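PDB 1NI3: YchF GTP-binding protein from Schizosaccharomyces pombe, which hydrolyses ATP, and GTP less efficiently, and negatively regulates the G2/M transition of the cell cycle. Local coordinates for residues R69-V83 against Y310-T322. Residues are numbered along the deposited sequence; the frame is centred on the assembly and turned at random.
Sequences RFDWLCEAYKPKSRV and YFTCGEDEVRSWT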
loop_
_atom_site.group_PDB
_atom_site.type_symbol
_atom_site.label_atom_id
_atom_site.label_comp_id
_atom_site.label_asym_id
_atom_site.label_seq_id
_atom_site.Cartn_x
_atom_site.Cartn_y
_atom_site.Cartn_z
ATOM N N ARG A 69 -16.235 -8.509 6.390
ATOM C CA ARG A 69 -17.189 -8.948 5.392
ATOM C C ARG A 69 -16.787 -10.359 4.965
ATOM O O ARG A 69 -17.607 -11.279 4.979
ATOM C CB ARG A 69 -17.181 -8.007 4.196
ATOM C CG ARG A 69 -17.589 -6.590 4.534
ATOM C CD ARG A 69 -17.556 -5.743 3.282
ATOM N NE ARG A 69 -17.018 -4.412 3.530
ATOM C CZ ARG A 69 -16.766 -3.534 2.565
ATOM N NH1 ARG A 69 -17.006 -3.860 1.302
ATOM N NH2 ARG A 69 -16.275 -2.338 2.859
ATOM N N PHE A 70 -15.524 -10.532 4.587
ATOM C CA PHE A 70 -15.034 -11.842 4.183
ATOM C C PHE A 70 -15.339 -12.834 5.313
ATOM O O PHE A 70 -15.798 -13.956 5.065
ATOM C CB PHE A 70 -13.527 -11.780 3.940
ATOM C CG PHE A 70 -12.922 -13.103 3.550
ATOM C CD1 PHE A 70 -13.222 -13.687 2.327
ATOM C CD2 PHE A 70 -12.098 -13.795 4.428
ATOM C CE1 PHE A 70 -12.716 -14.937 1.992
ATOM C CE2 PHE A 70 -11.591 -15.047 4.095
ATOM C CZ PHE A 70 -11.902 -15.620 2.876
ATOM N N ASP A 71 -15.080 -12.404 6.548
ATOM C CA ASP A 71 -15.330 -13.219 7.727
ATOM C C ASP A 71 -16.742 -13.775 7.744
ATOM O O ASP A 71 -16.939 -14.988 7.805
ATOM C CB ASP A 71 -15.128 -12.385 8.988
ATOM C CG ASP A 71 -13.684 -12.001 9.217
ATOM O OD1 ASP A 71 -12.839 -12.346 8.381
ATOM O OD2 ASP A 71 -13.402 -11.335 10.237
ATOM N N TRP A 72 -17.712 -12.859 7.717
ATOM C CA TRP A 72 -19.143 -13.179 7.737
ATOM C C TRP A 72 -19.525 -14.109 6.595
ATOM O O TRP A 72 -20.117 -15.169 6.798
ATOM C CB TRP A 72 -19.985 -11.895 7.625
ATOM C CG TRP A 72 -21.487 -12.156 7.671
ATOM C CD1 TRP A 72 -22.267 -12.304 8.789
ATOM C CD2 TRP A 72 -22.351 -12.400 6.554
ATOM N NE1 TRP A 72 -23.546 -12.616 8.430
ATOM C CE2 TRP A 72 -23.630 -12.671 7.059
ATOM C CE3 TRP A 72 -22.168 -12.380 5.160
ATOM C CZ2 TRP A 72 -24.717 -12.973 6.248
ATOM C CZ3 TRP A 72 -23.250 -12.676 4.344
ATOM C CH2 TRP A 72 -24.518 -12.955 4.894
ATOM N N LEU A 73 -19.189 -13.682 5.385
ATOM C CA LEU A 73 -19.484 -14.463 4.207
ATOM C C LEU A 73 -18.965 -15.873 4.385
ATOM O O LEU A 73 -19.640 -16.833 4.039
ATOM C CB LEU A 73 -18.884 -13.806 2.959
ATOM C CG LEU A 73 -19.578 -12.541 2.437
ATOM C CD1 LEU A 73 -18.748 -11.937 1.320
ATOM C CD2 LEU A 73 -20.974 -12.887 1.934
ATOM N N CYS A 74 -17.769 -16.017 4.930
ATOM C CA CYS A 74 -17.244 -17.360 5.137
ATOM C C CYS A 74 -18.157 -18.132 6.079
ATOM O O CYS A 74 -18.531 -19.271 5.796
ATOM C CB CYS A 74 -15.828 -17.314 5.714
ATOM S SG CYS A 74 -14.532 -17.181 4.476
ATOM N N GLU A 75 -18.530 -17.501 7.190
ATOM C CA GLU A 75 -19.397 -18.144 8.177
ATOM C C GLU A 75 -20.773 -18.476 7.637
ATOM O O GLU A 75 -21.363 -19.490 8.002
ATOM C CB GLU A 75 -19.539 -17.268 9.424
ATOM C CG GLU A 75 -18.253 -17.198 10.234
ATOM C CD GLU A 75 -17.533 -18.543 10.287
ATOM O OE1 GLU A 75 -18.121 -19.515 10.817
ATOM O OE2 GLU A 75 -16.382 -18.629 9.793
ATOM N N ALA A 76 -21.255 -17.612 6.754
ATOM C CA ALA A 76 -22.555 -17.736 6.127
ATOM C C ALA A 76 -22.658 -18.868 5.106
ATOM O O ALA A 76 -23.666 -19.576 5.060
ATOM C CB ALA A 76 -22.910 -16.415 5.474
ATOM N N TYR A 77 -21.627 -19.034 4.283
ATOM C CA TYR A 77 -21.633 -20.084 3.268
ATOM C C TYR A 77 -20.875 -21.296 3.746
ATOM O O TYR A 77 -21.104 -22.404 3.263
ATOM C CB TYR A 77 -20.979 -19.621 1.961
ATOM C CG TYR A 77 -21.800 -18.658 1.146
ATOM C CD1 TYR A 77 -22.041 -17.362 1.594
ATOM C CD2 TYR A 77 -22.348 -19.045 -0.074
ATOM C CE1 TYR A 77 -22.813 -16.476 0.848
ATOM C CE2 TYR A 77 -23.117 -18.164 -0.827
ATOM C CZ TYR A 77 -23.348 -16.884 -0.358
ATOM O OH TYR A 77 -24.133 -16.019 -1.082
ATOM N N LYS A 78 -19.963 -21.081 4.689
ATOM C CA LYS A 78 -19.145 -22.166 5.217
ATOM C C LYS A 78 -18.643 -23.034 4.072
ATOM O O LYS A 78 -19.059 -24.177 3.919
ATOM C CB LYS A 78 -19.962 -22.999 6.196
ATOM C CG LYS A 78 -20.447 -22.201 7.373
ATOM C CD LYS A 78 -20.987 -23.098 8.457
ATOM C CE LYS A 78 -21.618 -22.276 9.555
ATOM N NZ LYS A 78 -20.685 -21.230 10.060
ATOM N N PRO A 79 -17.748 -22.484 3.243
ATOM C CA PRO A 79 -17.176 -23.186 2.093
ATOM C C PRO A 79 -15.989 -24.069 2.458
ATOM O O PRO A 79 -15.319 -23.850 3.470
ATOM C CB PRO A 79 -16.756 -22.044 1.188
ATOM C CG PRO A 79 -16.209 -21.077 2.191
ATOM C CD PRO A 79 -17.280 -21.085 3.276
ATOM N N LYS A 80 -15.734 -25.061 1.612
ATOM C CA LYS A 80 -14.622 -25.980 1.805
ATOM C C LYS A 80 -13.335 -25.174 1.752
ATOM O O LYS A 80 -12.366 -25.475 2.439
ATOM C CB LYS A 80 -14.587 -27.014 0.678
ATOM C CG LYS A 80 -15.828 -27.872 0.574
ATOM C CD LYS A 80 -15.751 -28.871 -0.574
ATOM C CE LYS A 80 -17.001 -29.739 -0.600
ATOM N NZ LYS A 80 -16.965 -30.779 -1.663
ATOM N N SER A 81 -13.357 -24.134 0.927
ATOM C CA SER A 81 -12.213 -23.274 0.716
ATOM C C SER A 81 -12.498 -21.803 0.951
ATOM O O SER A 81 -13.537 -21.292 0.529
ATOM C CB SER A 81 -11.709 -23.475 -0.713
ATOM O OG SER A 81 -10.920 -22.378 -1.142
ATOM N N ARG A 82 -11.569 -21.121 1.614
ATOM C CA ARG A 82 -11.725 -19.697 1.883
ATOM C C ARG A 82 -10.442 -19.016 1.458
ATOM O O ARG A 82 -9.377 -19.297 2.004
ATOM C CB ARG A 82 -11.934 -19.446 3.373
ATOM C CG ARG A 82 -12.919 -20.384 4.021
ATOM C CD ARG A 82 -13.049 -20.069 5.497
ATOM N NE ARG A 82 -14.136 -20.824 6.108
ATOM C CZ ARG A 82 -14.648 -20.555 7.307
ATOM N NH1 ARG A 82 -14.176 -19.546 8.032
ATOM N NH2 ARG A 82 -15.637 -21.293 7.785
ATOM N N VAL A 83 -10.534 -18.132 0.476
ATOM C CA VAL A 83 -9.363 -17.414 0.013
ATOM C C VAL A 83 -9.550 -15.919 0.212
ATOM O O VAL A 83 -10.360 -15.278 -0.463
ATOM C CB VAL A 83 -9.086 -17.686 -1.474
ATOM C CG1 VAL A 83 -7.781 -17.011 -1.878
ATOM C CG2 VAL A 83 -9.025 -19.182 -1.722
ATOM N N TYR A 310 -14.422 -7.472 -4.180
ATOM C CA TYR A 310 -15.762 -8.002 -4.280
ATOM C C TYR A 310 -15.536 -9.496 -4.057
ATOM O O TYR A 310 -14.397 -9.959 -4.148
ATOM C CB TYR A 310 -16.376 -7.719 -5.655
ATOM C CG TYR A 310 -15.813 -8.510 -6.809
ATOM C CD1 TYR A 310 -14.818 -7.984 -7.633
ATOM C CD2 TYR A 310 -16.310 -9.777 -7.106
ATOM C CE1 TYR A 310 -14.345 -8.704 -8.729
ATOM C CE2 TYR A 310 -15.840 -10.498 -8.190
ATOM C CZ TYR A 310 -14.863 -9.955 -8.997
ATOM O OH TYR A 310 -14.426 -10.666 -10.084
ATOM N N PHE A 311 -16.580 -10.258 -3.741
ATOM C CA PHE A 311 -16.384 -11.685 -3.492
ATOM C C PHE A 311 -17.121 -12.566 -4.471
ATOM O O PHE A 311 -17.908 -12.096 -5.280
ATOM C CB PHE A 311 -16.866 -12.075 -2.090
ATOM C CG PHE A 311 -16.487 -11.105 -1.024
ATOM C CD1 PHE A 311 -17.304 -10.025 -0.732
ATOM C CD2 PHE A 311 -15.300 -11.260 -0.317
ATOM C CE1 PHE A 311 -16.945 -9.116 0.249
ATOM C CE2 PHE A 311 -14.934 -10.354 0.665
ATOM C CZ PHE A 311 -15.759 -9.278 0.949
ATOM N N THR A 312 -16.833 -13.857 -4.397
ATOM C CA THR A 312 -17.519 -14.848 -5.208
ATOM C C THR A 312 -17.758 -15.977 -4.222
ATOM O O THR A 312 -16.867 -16.777 -3.940
ATOM C CB THR A 312 -16.695 -15.340 -6.424
ATOM O OG1 THR A 312 -15.491 -15.966 -5.986
ATOM C CG2 THR A 312 -16.367 -14.187 -7.349
ATOM N N CYS A 313 -18.965 -16.008 -3.664
ATOM C CA CYS A 313 -19.330 -17.016 -2.671
ATOM C C CYS A 313 -20.003 -18.249 -3.264
ATOM O O CYS A 313 -20.641 -18.200 -4.316
ATOM C CB CYS A 313 -20.244 -16.380 -1.642
ATOM S SG CYS A 313 -19.606 -14.807 -1.085
ATOM N N GLY A 314 -19.857 -19.361 -2.558
ATOM C CA GLY A 314 -20.433 -20.620 -2.992
ATOM C C GLY A 314 -20.089 -21.719 -2.010
ATOM O O GLY A 314 -19.003 -21.713 -1.432
ATOM N N GLU A 315 -21.003 -22.665 -1.823
ATOM C CA GLU A 315 -20.774 -23.764 -0.899
ATOM C C GLU A 315 -19.382 -24.354 -1.051
ATOM O O GLU A 315 -18.798 -24.841 -0.087
ATOM C CB GLU A 315 -21.849 -24.843 -1.088
ATOM C CG GLU A 315 -23.281 -24.322 -0.934
ATOM C CD GLU A 315 -23.570 -23.732 0.445
ATOM O OE1 GLU A 315 -23.401 -24.457 1.453
ATOM O OE2 GLU A 315 -23.971 -22.546 0.522
ATOM N N ASP A 316 -18.845 -24.311 -2.261
ATOM C CA ASP A 316 -17.501 -24.835 -2.468
ATOM C C ASP A 316 -16.432 -23.848 -2.027
ATOM O O ASP A 316 -15.548 -24.187 -1.237
ATOM C CB ASP A 316 -17.259 -25.211 -3.934
ATOM C CG ASP A 316 -17.681 -26.637 -4.249
ATOM O OD1 ASP A 316 -17.297 -27.553 -3.484
ATOM O OD2 ASP A 316 -18.393 -26.841 -5.262
ATOM N N GLU A 317 -16.509 -22.617 -2.513
ATOM C CA GLU A 317 -15.495 -21.643 -2.138
ATOM C C GLU A 317 -15.978 -20.210 -2.008
ATOM O O GLU A 317 -16.946 -19.789 -2.633
ATOM C CB GLU A 317 -14.359 -21.699 -3.160
ATOM C CG GLU A 317 -13.171 -20.808 -2.861
ATOM C CD GLU A 317 -12.209 -20.728 -4.034
ATOM O OE1 GLU A 317 -12.523 -20.018 -5.021
ATOM O OE2 GLU A 317 -11.155 -21.395 -3.977
ATOM N N VAL A 318 -15.271 -19.464 -1.176
ATOM C CA VAL A 318 -15.562 -18.063 -0.967
ATOM C C VAL A 318 -14.248 -17.326 -1.160
ATOM O O VAL A 318 -13.319 -17.491 -0.366
ATOM C CB VAL A 318 -16.086 -17.822 0.451
ATOM C CG1 VAL A 318 -16.195 -16.333 0.713
ATOM C CG2 VAL A 318 -17.419 -18.509 0.619
ATOM N N ARG A 319 -14.162 -16.528 -2.218
ATOM C CA ARG A 319 -12.936 -15.801 -2.479
ATOM C C ARG A 319 -13.096 -14.299 -2.707
ATOM O O ARG A 319 -13.988 -13.845 -3.430
ATOM C CB ARG A 319 -12.220 -16.409 -3.675
ATOM C CG ARG A 319 -10.972 -15.659 -4.057
ATOM C CD ARG A 319 -10.144 -16.455 -5.029
ATOM N NE ARG A 319 -8.907 -15.769 -5.383
ATOM C CZ ARG A 319 -8.007 -16.277 -6.214
ATOM N NH1 ARG A 319 -8.227 -17.465 -6.757
ATOM N NH2 ARG A 319 -6.896 -15.607 -6.503
ATOM N N SER A 320 -12.198 -13.534 -2.093
ATOM C CA SER A 320 -12.188 -12.075 -2.204
ATOM C C SER A 320 -11.257 -11.677 -3.345
ATOM O O SER A 320 -10.082 -12.019 -3.334
ATOM C CB SER A 320 -11.675 -11.456 -0.905
ATOM O OG SER A 320 -11.630 -10.059 -1.001
ATOM N N TRP A 321 -11.773 -10.946 -4.321
ATOM C CA TRP A 321 -10.956 -10.530 -5.454
ATOM C C TRP A 321 -10.586 -9.053 -5.394
ATOM O O TRP A 321 -11.451 -8.193 -5.261
ATOM C CB TRP A 321 -11.687 -10.833 -6.765
ATOM C CG TRP A 321 -12.168 -12.251 -6.857
ATOM C CD1 TRP A 321 -13.284 -12.785 -6.269
ATOM C CD2 TRP A 321 -11.490 -13.340 -7.495
ATOM N NE1 TRP A 321 -13.333 -14.143 -6.496
ATOM C CE2 TRP A 321 -12.252 -14.505 -7.244
ATOM C CE3 TRP A 321 -10.313 -13.443 -8.244
ATOM C CZ2 TRP A 321 -11.871 -15.758 -7.727
ATOM C CZ3 TRP A 321 -9.935 -14.698 -8.722
ATOM C CH2 TRP A 321 -10.718 -15.839 -8.458
ATOM N N THR A 322 -9.298 -8.750 -5.492
ATOM C CA THR A 322 -8.886 -7.356 -5.432
ATOM C C THR A 322 -9.098 -6.602 -6.740
ATOM O O THR A 322 -8.743 -7.087 -7.808
ATOM C CB THR A 322 -7.410 -7.226 -5.054
ATOM O OG1 THR A 322 -7.218 -7.677 -3.709
ATOM C CG2 THR A 322 -6.952 -5.779 -5.171
HETATM O O HOH W 1 -24.647 -20.718 2.595
#
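Ser81 to Val83 run parallel to Glu317 to Arg319, joined by four backbone hydrogen bonds: Ser81 N to Asp316 O (3.1 Å), Val318 N to Ser81 O, Val83 N to Val318 O and Ser320 N to Val83 O. On one face of this pairing, Ser81 OG, anti to its own N (chi1 160°), donates to the anti lone pair of Glu317 OE2 at 3.0 Å. Val83 lies alongside Arg319, its CG1 over one face of the guanidinium. Beyond the strand ends, the extended Lys80 side chain lies beside Asp316, pointing the same way, in a long salt bridge, NZ to OD1 3.7 Å. Apolar packing fills the other face: Val318 CG1 reaches Phe70 CE1 and Cys74 SG, CG2 meets Tyr77 CB and the Pro79 ring, and Leu73 CD1 sits over the Phe311 ring. Cys313 CB stands over the centre of the Tyr77 ring in a CH-pi contact, 3.4 Å from its centroid. An alanine in place of Tyr77 would probably leave Cys313 without its aromatic cover and open a gap beside Gly314. A water bridges Ala76 O and Glu315 OE2. Helix 68-77 lies against the hairpin of strands 307-312 and 317-324, with helix 352-358 touching Leu73 and Tyr77; strand 81-90, also paired with strand 22-27, joins strand 317-324 in one mixed sheet spanning the GTPase and TGS parts.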